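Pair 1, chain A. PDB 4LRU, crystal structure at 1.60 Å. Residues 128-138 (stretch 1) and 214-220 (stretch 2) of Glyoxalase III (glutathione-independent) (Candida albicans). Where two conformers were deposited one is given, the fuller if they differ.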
# COMPACT_ATOMS: atom_id res chain seq x y z
N VAL A 128 -0.82 -9.02 12.10
CA VAL A 128 -2.15 -9.09 11.47
C VAL A 128 -2.34 -10.43 10.79
O VAL A 128 -3.34 -11.12 11.03
CB VAL A 128 -2.34 -7.96 10.45
CG1 VAL A 128 -3.56 -8.22 9.57
CG2 VAL A 128 -2.46 -6.62 11.16
N TYR A 129 -1.36 -10.85 9.98
CA TYR A 129 -1.50 -12.09 9.23
C TYR A 129 -1.57 -13.31 10.15
O TYR A 129 -2.30 -14.25 9.87
CB TYR A 129 -0.36 -12.26 8.23
CG TYR A 129 -0.62 -13.34 7.20
CD1 TYR A 129 -1.59 -13.18 6.24
CD2 TYR A 129 0.11 -14.51 7.21
CE1 TYR A 129 -1.84 -14.16 5.30
CE2 TYR A 129 -0.12 -15.50 6.27
CZ TYR A 129 -1.10 -15.32 5.31
OH TYR A 129 -1.34 -16.32 4.40
N ASP A 130 -0.79 -13.31 11.23
CA ASP A 130 -0.62 -14.50 12.02
C ASP A 130 -1.77 -14.73 12.99
O ASP A 130 -1.84 -15.77 13.62
CB ASP A 130 0.69 -14.47 12.80
CG ASP A 130 1.88 -14.75 11.92
OD1 ASP A 130 1.68 -15.18 10.76
OD2 ASP A 130 3.01 -14.61 12.42
N LYS A 131 -2.66 -13.75 13.12
CA LYS A 131 -3.86 -13.91 13.95
C LYS A 131 -5.13 -14.05 13.13
O LYS A 131 -6.23 -14.09 13.68
CB LYS A 131 -4.00 -12.74 14.91
CG LYS A 131 -4.41 -11.43 14.31
CD LYS A 131 -4.52 -10.44 15.45
CE LYS A 131 -5.28 -9.20 15.06
NZ LYS A 131 -5.33 -8.24 16.20
N GLY A 132 -4.96 -14.22 11.82
CA GLY A 132 -6.08 -14.47 10.91
C GLY A 132 -6.68 -13.23 10.27
O GLY A 132 -7.81 -13.28 9.74
N GLY A 133 -5.97 -12.10 10.35
CA GLY A 133 -6.31 -10.91 9.60
C GLY A 133 -5.91 -10.94 8.13
O GLY A 133 -5.40 -11.94 7.63
N VAL A 134 -6.14 -9.82 7.45
CA VAL A 134 -5.85 -9.71 6.03
C VAL A 134 -4.72 -8.69 5.84
O VAL A 134 -4.76 -7.59 6.41
CB VAL A 134 -7.11 -9.33 5.22
CG1 VAL A 134 -6.75 -8.84 3.83
CG2 VAL A 134 -8.05 -10.51 5.15
N VAL A 135 -3.73 -9.07 5.04
CA VAL A 135 -2.62 -8.20 4.69
C VAL A 135 -2.69 -7.91 3.19
O VAL A 135 -2.88 -8.82 2.37
CB VAL A 135 -1.27 -8.85 5.03
CG1 VAL A 135 -0.12 -7.97 4.57
CG2 VAL A 135 -1.17 -9.12 6.52
N SER A 136 -2.54 -6.64 2.84
CA SER A 136 -2.89 -6.15 1.52
C SER A 136 -2.01 -4.97 1.15
O SER A 136 -1.45 -4.29 2.01
CB SER A 136 -4.35 -5.77 1.46
OG SER A 136 -4.62 -4.70 2.34
N ALA A 137 -1.89 -4.73 -0.15
CA ALA A 137 -1.19 -3.57 -0.65
C ALA A 137 -1.57 -3.32 -2.10
O ALA A 137 -1.98 -4.23 -2.82
CB ALA A 137 0.31 -3.77 -0.53
N VAL A 138 -1.40 -2.08 -2.51
CA VAL A 138 -1.65 -1.70 -3.90
C VAL A 138 -0.39 -1.09 -4.53
O VAL A 138 0.41 -0.46 -3.86
CB VAL A 138 -2.85 -0.75 -4.01
CG1 VAL A 138 -2.58 0.59 -3.33
CG2 VAL A 138 -3.25 -0.54 -5.47
N GLY A 214 -6.11 -16.28 -0.47
CA GLY A 214 -6.50 -16.42 0.92
C GLY A 214 -6.69 -15.06 1.56
O GLY A 214 -7.58 -14.31 1.18
N ARG A 215 -5.81 -14.74 2.50
CA ARG A 215 -5.88 -13.47 3.24
C ARG A 215 -4.78 -12.49 2.81
O ARG A 215 -4.42 -11.56 3.53
CB ARG A 215 -5.83 -13.76 4.76
CG ARG A 215 -7.12 -14.41 5.27
CD ARG A 215 -6.99 -14.94 6.69
NE ARG A 215 -5.99 -15.99 6.79
CZ ARG A 215 -4.79 -15.84 7.33
NH1 ARG A 215 -4.45 -14.69 7.89
NH2 ARG A 215 -3.93 -16.85 7.33
N ILE A 216 -4.27 -12.70 1.60
CA ILE A 216 -3.38 -11.73 0.97
C ILE A 216 -4.09 -11.16 -0.25
O ILE A 216 -4.52 -11.90 -1.13
CB ILE A 216 -2.08 -12.40 0.51
CG1 ILE A 216 -1.41 -13.05 1.72
CG2 ILE A 216 -1.17 -11.38 -0.15
CD1 ILE A 216 -0.20 -13.89 1.37
N VAL A 217 -4.22 -9.84 -0.28
CA VAL A 217 -4.93 -9.16 -1.37
C VAL A 217 -4.05 -8.05 -1.92
O VAL A 217 -3.57 -7.18 -1.18
CB VAL A 217 -6.27 -8.58 -0.89
CG1 VAL A 217 -6.99 -7.90 -2.04
CG2 VAL A 217 -7.13 -9.66 -0.28
N THR A 218 -3.80 -8.08 -3.22
CA THR A 218 -2.99 -7.04 -3.83
C THR A 218 -3.67 -6.47 -5.07
O THR A 218 -4.49 -7.14 -5.70
CB THR A 218 -1.61 -7.59 -4.22
OG1 THR A 218 -1.74 -8.82 -4.94
CG2 THR A 218 -0.76 -7.84 -2.97
N GLY A 219 -3.31 -5.23 -5.40
CA GLY A 219 -3.80 -4.56 -6.61
C GLY A 219 -2.70 -3.85 -7.37
O GLY A 219 -1.62 -3.60 -6.83
N VAL A 220 -2.98 -3.48 -8.61
CA VAL A 220 -1.89 -3.13 -9.54
C VAL A 220 -1.39 -1.68 -9.40
O VAL A 220 -0.19 -1.40 -9.59
CB VAL A 220 -2.33 -3.37 -10.98
CG1 VAL A 220 -1.23 -2.97 -11.95
CG2 VAL A 220 -2.69 -4.84 -11.16
O HOH W 1 -3.82 -16.57 3.28
O HOH W 2 -1.42 -16.92 9.08

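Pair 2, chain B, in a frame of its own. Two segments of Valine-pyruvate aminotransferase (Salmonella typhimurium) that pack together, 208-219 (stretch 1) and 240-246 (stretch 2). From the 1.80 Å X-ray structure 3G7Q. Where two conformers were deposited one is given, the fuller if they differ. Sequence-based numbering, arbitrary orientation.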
# COMPACT_ATOMS: atom_id res chain seq x y z
N LEU B 208 -12.56 30.05 3.21
CA LEU B 208 -11.30 30.30 3.91
C LEU B 208 -10.12 29.62 3.20
O LEU B 208 -9.09 30.26 2.98
CB LEU B 208 -11.38 29.87 5.38
CG LEU B 208 -12.24 30.75 6.29
CD1 LEU B 208 -12.60 30.03 7.57
CD2 LEU B 208 -11.55 32.11 6.57
N ALA B 209 -10.29 28.35 2.81
CA ALA B 209 -9.23 27.61 2.11
C ALA B 209 -8.84 28.34 0.82
O ALA B 209 -7.65 28.52 0.52
CB ALA B 209 -9.66 26.17 1.82
N ASN B 210 -9.85 28.75 0.05
CA ASN B 210 -9.62 29.46 -1.20
C ASN B 210 -8.90 30.77 -0.94
O ASN B 210 -7.93 31.10 -1.62
CB ASN B 210 -10.93 29.74 -1.92
CG ASN B 210 -10.72 30.27 -3.31
OD1 ASN B 210 -10.99 31.44 -3.59
ND2 ASN B 210 -10.18 29.43 -4.19
N GLN B 211 -9.37 31.51 0.06
CA GLN B 211 -8.76 32.78 0.45
C GLN B 211 -7.31 32.65 0.87
O GLN B 211 -6.50 33.53 0.59
CB GLN B 211 -9.53 33.42 1.60
CG GLN B 211 -10.84 34.05 1.19
CD GLN B 211 -11.67 34.52 2.39
OE1 GLN B 211 -12.82 34.95 2.22
NE2 GLN B 211 -11.09 34.47 3.59
N HIS B 212 -6.97 31.55 1.52
CA HIS B 212 -5.59 31.30 1.94
C HIS B 212 -4.77 30.49 0.94
O HIS B 212 -3.62 30.17 1.21
CB HIS B 212 -5.57 30.64 3.31
CG HIS B 212 -5.98 31.57 4.42
ND1 HIS B 212 -5.07 32.30 5.15
CD2 HIS B 212 -7.20 31.92 4.89
CE1 HIS B 212 -5.71 33.04 6.03
NE2 HIS B 212 -7.01 32.82 5.90
N ASN B 213 -5.33 30.19 -0.23
CA ASN B 213 -4.66 29.41 -1.27
C ASN B 213 -4.12 28.08 -0.77
O ASN B 213 -2.98 27.70 -1.08
CB ASN B 213 -3.55 30.26 -1.92
CG ASN B 213 -4.10 31.51 -2.55
OD1 ASN B 213 -5.02 31.44 -3.37
ND2 ASN B 213 -3.56 32.66 -2.17
N ILE B 214 -4.94 27.37 -0.00
CA ILE B 214 -4.58 26.04 0.50
C ILE B 214 -5.77 25.13 0.25
O ILE B 214 -6.91 25.61 0.20
CB ILE B 214 -4.19 26.05 1.98
CG1 ILE B 214 -5.34 26.59 2.85
CG2 ILE B 214 -2.90 26.87 2.19
CD1 ILE B 214 -5.02 26.59 4.31
N PRO B 215 -5.51 23.82 0.07
CA PRO B 215 -6.62 22.90 -0.20
C PRO B 215 -7.50 22.60 1.00
O PRO B 215 -7.04 22.63 2.15
CB PRO B 215 -5.91 21.60 -0.58
CG PRO B 215 -4.56 21.68 0.06
CD PRO B 215 -4.20 23.14 0.07
N LEU B 216 -8.75 22.28 0.71
CA LEU B 216 -9.68 21.77 1.71
C LEU B 216 -9.80 20.30 1.42
O LEU B 216 -10.28 19.92 0.37
CB LEU B 216 -11.05 22.42 1.60
CG LEU B 216 -12.15 21.88 2.51
CD1 LEU B 216 -11.72 21.89 3.99
CD2 LEU B 216 -13.49 22.65 2.27
N VAL B 217 -9.36 19.47 2.37
CA VAL B 217 -9.34 18.03 2.20
C VAL B 217 -10.53 17.47 2.96
O VAL B 217 -10.70 17.77 4.14
CB VAL B 217 -8.01 17.44 2.72
CG1 VAL B 217 -7.96 15.94 2.46
CG2 VAL B 217 -6.81 18.12 2.05
N ILE B 218 -11.36 16.68 2.27
CA ILE B 218 -12.56 16.07 2.87
C ILE B 218 -12.50 14.55 2.76
O ILE B 218 -12.46 13.99 1.66
CB ILE B 218 -13.87 16.56 2.22
CG1 ILE B 218 -13.91 18.10 2.18
CG2 ILE B 218 -15.07 15.97 2.97
CD1 ILE B 218 -15.11 18.71 1.38
N ASP B 219 -12.45 13.88 3.90
CA ASP B 219 -12.46 12.44 3.94
C ASP B 219 -13.93 11.98 3.89
O ASP B 219 -14.68 12.20 4.85
CB ASP B 219 -11.79 11.94 5.19
CG ASP B 219 -11.61 10.43 5.17
OD1 ASP B 219 -12.14 9.77 4.24
OD2 ASP B 219 -10.91 9.92 6.05
N PRO B 240 -12.37 22.64 -7.81
CA PRO B 240 -10.93 22.35 -7.96
C PRO B 240 -9.99 22.60 -6.76
O PRO B 240 -8.85 22.14 -6.81
CB PRO B 240 -10.54 23.26 -9.14
CG PRO B 240 -11.78 23.38 -9.92
CD PRO B 240 -12.85 23.54 -8.86
N ASN B 241 -10.44 23.32 -5.73
CA ASN B 241 -9.62 23.51 -4.52
C ASN B 241 -9.95 22.49 -3.43
O ASN B 241 -9.49 22.61 -2.29
CB ASN B 241 -9.79 24.91 -3.95
CG ASN B 241 -8.67 25.29 -2.98
OD1 ASN B 241 -7.51 25.07 -3.28
ND2 ASN B 241 -9.01 25.88 -1.84
N ILE B 242 -10.78 21.51 -3.76
CA ILE B 242 -11.14 20.47 -2.80
C ILE B 242 -10.46 19.17 -3.18
O ILE B 242 -10.33 18.83 -4.35
CB ILE B 242 -12.66 20.30 -2.69
CG1 ILE B 242 -13.23 21.54 -2.00
CG2 ILE B 242 -12.99 19.04 -1.87
CD1 ILE B 242 -14.67 21.55 -1.87
N ILE B 243 -9.98 18.46 -2.17
CA ILE B 243 -9.39 17.14 -2.33
C ILE B 243 -10.33 16.21 -1.58
O ILE B 243 -10.48 16.32 -0.38
CB ILE B 243 -7.96 17.05 -1.77
CG1 ILE B 243 -7.03 18.11 -2.42
CG2 ILE B 243 -7.37 15.64 -2.02
CD1 ILE B 243 -5.65 18.17 -1.76
N LEU B 244 -10.95 15.27 -2.30
CA LEU B 244 -11.96 14.39 -1.74
C LEU B 244 -11.46 12.95 -1.70
O LEU B 244 -11.13 12.40 -2.75
CB LEU B 244 -13.21 14.52 -2.62
CG LEU B 244 -14.49 13.73 -2.37
CD1 LEU B 244 -14.92 13.90 -0.95
CD2 LEU B 244 -15.56 14.23 -3.36
N CYS B 245 -11.43 12.33 -0.51
CA CYS B 245 -10.93 10.96 -0.34
C CYS B 245 -12.11 10.03 -0.15
O CYS B 245 -12.97 10.28 0.71
CB CYS B 245 -10.00 10.85 0.84
SG CYS B 245 -8.56 11.96 0.65
N MSE B 246 -12.16 8.97 -0.95
CA MSE B 246 -13.20 7.97 -0.88
C MSE B 246 -12.54 6.61 -0.73
O MSE B 246 -11.33 6.47 -0.91
CB MSE B 246 -14.11 8.04 -2.11
CG MSE B 246 -14.81 9.41 -2.27
SE MSE B 246 -15.99 9.37 -3.81
CE MSE B 246 -17.67 8.46 -2.59

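The sharpest difference lies where the helix end meets the residue preceding the second strand: pair 1 places Arg215(A) against Tyr129(A), whereas pair 2 has Asn241(B) and Ala209(B) at the same two positions. The guanidinium of Arg215(A) lies flat on the tyrosine ring, centres 4.3 Å apart and planes at 24°; with Arg215(A) CZ 25° off the ring normal, the arrangement qualifies as cation-pi. Its NH1 also donates to Tyr129(A) O at 3.0 Å and to Gly133(A) O at 2.9 Å, so one nitrogen ties the helix end to the turn. Two waters extend the link, one joining Tyr129(A) OH to the backbone N of Arg215(A), the other joining Tyr129(A) O to Arg215(A) NH2.

Asn241(B) does a smaller version of this work. Its ND2 donates to Ile214(B) O at 2.9 Å, and Ile214(B) matches Gly133(A), so the same turn carbonyl is captured in both pairs. With no aromatic ring at Ala209(B), the amide instead packs closely on the helix, ND2 lying 3.7 Å from Ala209(B) CB. The covered areas follow side-chain size: 151 Å² on Arg215(A), 96 Å² on Asn241(B).

Beneath this difference the backbones agree to 0.9 Å RMSD over 14 central residues. In each, a helix ends, a turn follows, and a strand runs parallel to the second strand, at 5° in pair 1 and 16° in pair 2. Four parallel bridges set the register, and the ladders correspond: Val135(A) N to Arg215(A) O (3.0 Å) has its equivalent in Leu216(B) N to Asn241(B) O (3.1 Å), and Val217(A) N to Val135(A) O (3.1 Å) in Ile243(B) N to Leu216(B) O (2.9 Å). N-H...O angles of 149-159° in pair 1 against 169-173° in pair 2 show the second ladder to be straighter.

The sheet faces are filled differently. On the face bearing Ser136(A) and Val217(A), Val134(A) CG1 approaches Val217(A) CG2 at 4.2 Å; at the matching positions Pro215(B) CB reaches Ile243(B) CD1 at 3.6 Å. That same CD1 lies 4.0 Å from Val217(B) CG2, so the longer isoleucine serves two neighbours. Farther along, Gly219(A) has no side chain where Cys245(B) puts SG 4.4 Å from Val217(B) CG1. An ideal CB on Gly219(A) would lie 3.5 Å from Val138(A) CG2, a close approach. On the opposite face, Ile216(A) CG1 meets Tyr129(A) CE1 at 3.8 Å, while its counterpart Ile242(B) packs through CG2 on Ile218(B) CD1 at 3.9 Å.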